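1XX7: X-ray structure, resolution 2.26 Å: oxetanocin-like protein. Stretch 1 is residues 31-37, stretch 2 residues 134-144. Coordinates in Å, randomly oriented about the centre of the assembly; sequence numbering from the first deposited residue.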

# COMPACT_ATOMS: atom_id res chain seq x y z
N GLY A 31 5.86 9.12 -8.71
CA GLY A 31 6.29 8.67 -7.40
C GLY A 31 5.29 8.92 -6.30
O GLY A 31 5.58 8.70 -5.12
N VAL A 32 4.11 9.41 -6.65
CA VAL A 32 3.06 9.53 -5.65
C VAL A 32 2.73 8.11 -5.20
O VAL A 32 2.42 7.25 -6.03
CB VAL A 32 1.81 10.21 -6.19
CG1 VAL A 32 0.64 10.12 -5.11
CG2 VAL A 32 2.11 11.62 -6.59
N PRO A 33 2.84 7.85 -3.88
CA PRO A 33 2.85 6.48 -3.32
C PRO A 33 1.58 5.61 -3.37
O PRO A 33 1.68 4.35 -3.51
CB PRO A 33 3.32 6.69 -1.86
CG PRO A 33 3.00 8.04 -1.51
CD PRO A 33 3.11 8.87 -2.83
N ASN A 34 0.41 6.20 -3.22
CA ASN A 34 -0.80 5.38 -3.31
C ASN A 34 -1.78 6.14 -4.16
O ASN A 34 -2.72 6.68 -3.66
CB ASN A 34 -1.39 5.03 -1.92
CG ASN A 34 -0.61 3.87 -1.21
OD1 ASN A 34 -0.09 4.04 -0.09
ND2 ASN A 34 -0.51 2.73 -1.87
N PRO A 35 -1.51 6.21 -5.46
CA PRO A 35 -2.23 7.14 -6.27
C PRO A 35 -3.74 6.74 -6.39
O PRO A 35 -4.05 5.56 -6.32
CB PRO A 35 -1.51 7.03 -7.61
CG PRO A 35 -0.98 5.65 -7.62
CD PRO A 35 -0.53 5.43 -6.23
N GLU A 36 -4.63 7.73 -6.53
CA GLU A 36 -6.06 7.51 -6.85
C GLU A 36 -6.27 6.61 -8.07
O GLU A 36 -5.45 6.50 -8.94
CB GLU A 36 -6.75 8.84 -7.10
CG GLU A 36 -6.12 9.66 -8.26
CD GLU A 36 -7.04 10.69 -8.86
OE1 GLU A 36 -8.19 10.88 -8.35
OE2 GLU A 36 -6.59 11.34 -9.82
N SER A 37 -7.39 5.93 -8.06
CA SER A 37 -7.85 5.18 -9.18
C SER A 37 -8.62 6.07 -10.17
O SER A 37 -8.95 7.25 -9.89
CB SER A 37 -8.71 4.02 -8.68
OG SER A 37 -9.98 4.48 -8.23
N LEU A 134 -10.09 20.35 -13.50
CA LEU A 134 -10.14 20.84 -12.11
C LEU A 134 -9.89 19.76 -11.07
O LEU A 134 -9.21 20.00 -10.10
CB LEU A 134 -11.47 21.53 -11.83
CG LEU A 134 -11.66 22.85 -12.60
CD1 LEU A 134 -12.95 23.49 -12.15
CD2 LEU A 134 -10.50 23.80 -12.43
N ASP A 135 -10.46 18.57 -11.26
CA ASP A 135 -10.17 17.46 -10.38
C ASP A 135 -8.64 17.19 -10.33
O ASP A 135 -8.07 17.05 -9.26
CB ASP A 135 -10.88 16.20 -10.85
CG ASP A 135 -10.43 14.99 -10.08
OD1 ASP A 135 -10.72 14.89 -8.85
OD2 ASP A 135 -9.76 14.15 -10.69
N MET A 136 -8.01 17.14 -11.50
CA MET A 136 -6.55 16.91 -11.65
C MET A 136 -5.67 17.94 -10.97
O MET A 136 -4.73 17.58 -10.31
CB MET A 136 -6.16 16.82 -13.12
CG MET A 136 -4.78 16.23 -13.30
SD MET A 136 -4.23 16.01 -15.03
CE MET A 136 -3.84 17.78 -15.30
N ILE A 137 -6.00 19.21 -11.13
CA ILE A 137 -5.19 20.28 -10.64
C ILE A 137 -5.32 20.35 -9.15
O ILE A 137 -4.33 20.59 -8.44
CB ILE A 137 -5.60 21.67 -11.24
CG1 ILE A 137 -5.47 21.70 -12.76
CG2 ILE A 137 -4.72 22.79 -10.66
CD1 ILE A 137 -6.16 22.90 -13.35
N ILE A 138 -6.54 20.16 -8.67
CA ILE A 138 -6.78 20.17 -7.25
C ILE A 138 -6.16 18.94 -6.59
O ILE A 138 -5.62 19.05 -5.50
CB ILE A 138 -8.29 20.29 -6.91
CG1 ILE A 138 -8.83 21.65 -7.35
CG2 ILE A 138 -8.51 20.15 -5.40
CD1 ILE A 138 -10.42 21.74 -7.39
N GLN A 139 -6.21 17.79 -7.27
CA GLN A 139 -5.54 16.58 -6.81
C GLN A 139 -4.04 16.77 -6.71
O GLN A 139 -3.43 16.29 -5.77
CB GLN A 139 -5.87 15.38 -7.70
CG GLN A 139 -5.35 14.04 -7.13
CD GLN A 139 -5.95 13.75 -5.77
OE1 GLN A 139 -7.18 13.60 -5.65
NE2 GLN A 139 -5.11 13.71 -4.73
N ALA A 140 -3.46 17.54 -7.63
CA ALA A 140 -2.03 17.86 -7.62
C ALA A 140 -1.65 18.67 -6.40
O ALA A 140 -0.69 18.32 -5.70
CB ALA A 140 -1.60 18.56 -8.92
N TYR A 141 -2.46 19.67 -6.08
CA TYR A 141 -2.33 20.43 -4.84
C TYR A 141 -2.46 19.52 -3.57
O TYR A 141 -1.67 19.60 -2.65
CB TYR A 141 -3.37 21.56 -4.84
CG TYR A 141 -3.64 22.15 -3.49
CD1 TYR A 141 -2.79 23.11 -2.93
CD2 TYR A 141 -4.73 21.72 -2.75
CE1 TYR A 141 -3.02 23.63 -1.68
CE2 TYR A 141 -4.98 22.24 -1.47
CZ TYR A 141 -4.13 23.19 -0.95
OH TYR A 141 -4.39 23.69 0.30
N GLU A 142 -3.44 18.62 -3.56
CA GLU A 142 -3.59 17.68 -2.44
C GLU A 142 -2.38 16.79 -2.33
O GLU A 142 -1.94 16.54 -1.24
CB GLU A 142 -4.85 16.84 -2.61
CG GLU A 142 -6.12 17.71 -2.52
CD GLU A 142 -7.36 16.98 -2.86
OE1 GLU A 142 -7.95 16.30 -2.00
OE2 GLU A 142 -7.77 17.07 -4.00
N TYR A 143 -1.82 16.31 -3.46
CA TYR A 143 -0.65 15.43 -3.39
C TYR A 143 0.60 16.18 -2.94
O TYR A 143 1.39 15.63 -2.24
CB TYR A 143 -0.40 14.62 -4.67
CG TYR A 143 -1.33 13.45 -4.86
CD1 TYR A 143 -1.76 12.65 -3.76
CD2 TYR A 143 -1.78 13.11 -6.13
CE1 TYR A 143 -2.68 11.54 -3.96
CE2 TYR A 143 -2.61 12.02 -6.34
CZ TYR A 143 -3.07 11.24 -5.26
OH TYR A 143 -3.91 10.22 -5.56
N GLU A 144 0.72 17.45 -3.30
CA GLU A 144 1.76 18.32 -2.77
C GLU A 144 1.69 18.52 -1.24
O GLU A 144 2.71 18.51 -0.59
CB GLU A 144 1.72 19.66 -3.45
CG GLU A 144 2.13 19.59 -4.93
CD GLU A 144 1.96 20.91 -5.69
OE1 GLU A 144 1.54 21.93 -5.08
OE2 GLU A 144 2.24 20.93 -6.90
O HOH W 1 -7.06 13.77 -10.59

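Stretch 2 is one continuous helix, its backbone N-H groups bonded four residues back, as in Y143 N to Q139 O (2.8 Å). Stretch 1 has no regular secondary structure. It begins at G31, whose positive phi closes a Schellman motif and would jam a CB against the preceding carbonyl, so glycine suits the place; it ends at S37, whose side chain caps the helix that follows. Between them the chain runs along the helix, its CA atoms 7.3 Å away at V32 and Y143 but 9.1 Å at E36 and Q139, distances that side chains must span.

Y143 does most of this work. With chi1 in the m rotamer, V32 CG1 lies over one face of its ring, 3.6 Å from the centroid, almost on the ring normal, in a CH-pi contact. Valine, compact and apolar, suits this buried spot. At the ring edge the hydroxyl accepts a hydrogen bond from the backbone, E36 N to Y143 OH (2.8 Å, 159°), so tyrosine supplies both an apolar face and a polar tip. P35 CA packs 3.6 Å from Y143 OH.

E36 points toward the helix, where two carboxylates approach: E36 OE1 lies 4.3 Å from D135 OD2. A water reconciles them, donating to E36 OE2 (2.6 Å) and D135 OD2 (2.7 Å). E36, D135 and Q139 are buried, and the two acids suit their places because both carboxylates can accept from this water; the stretches together bury 259 Å².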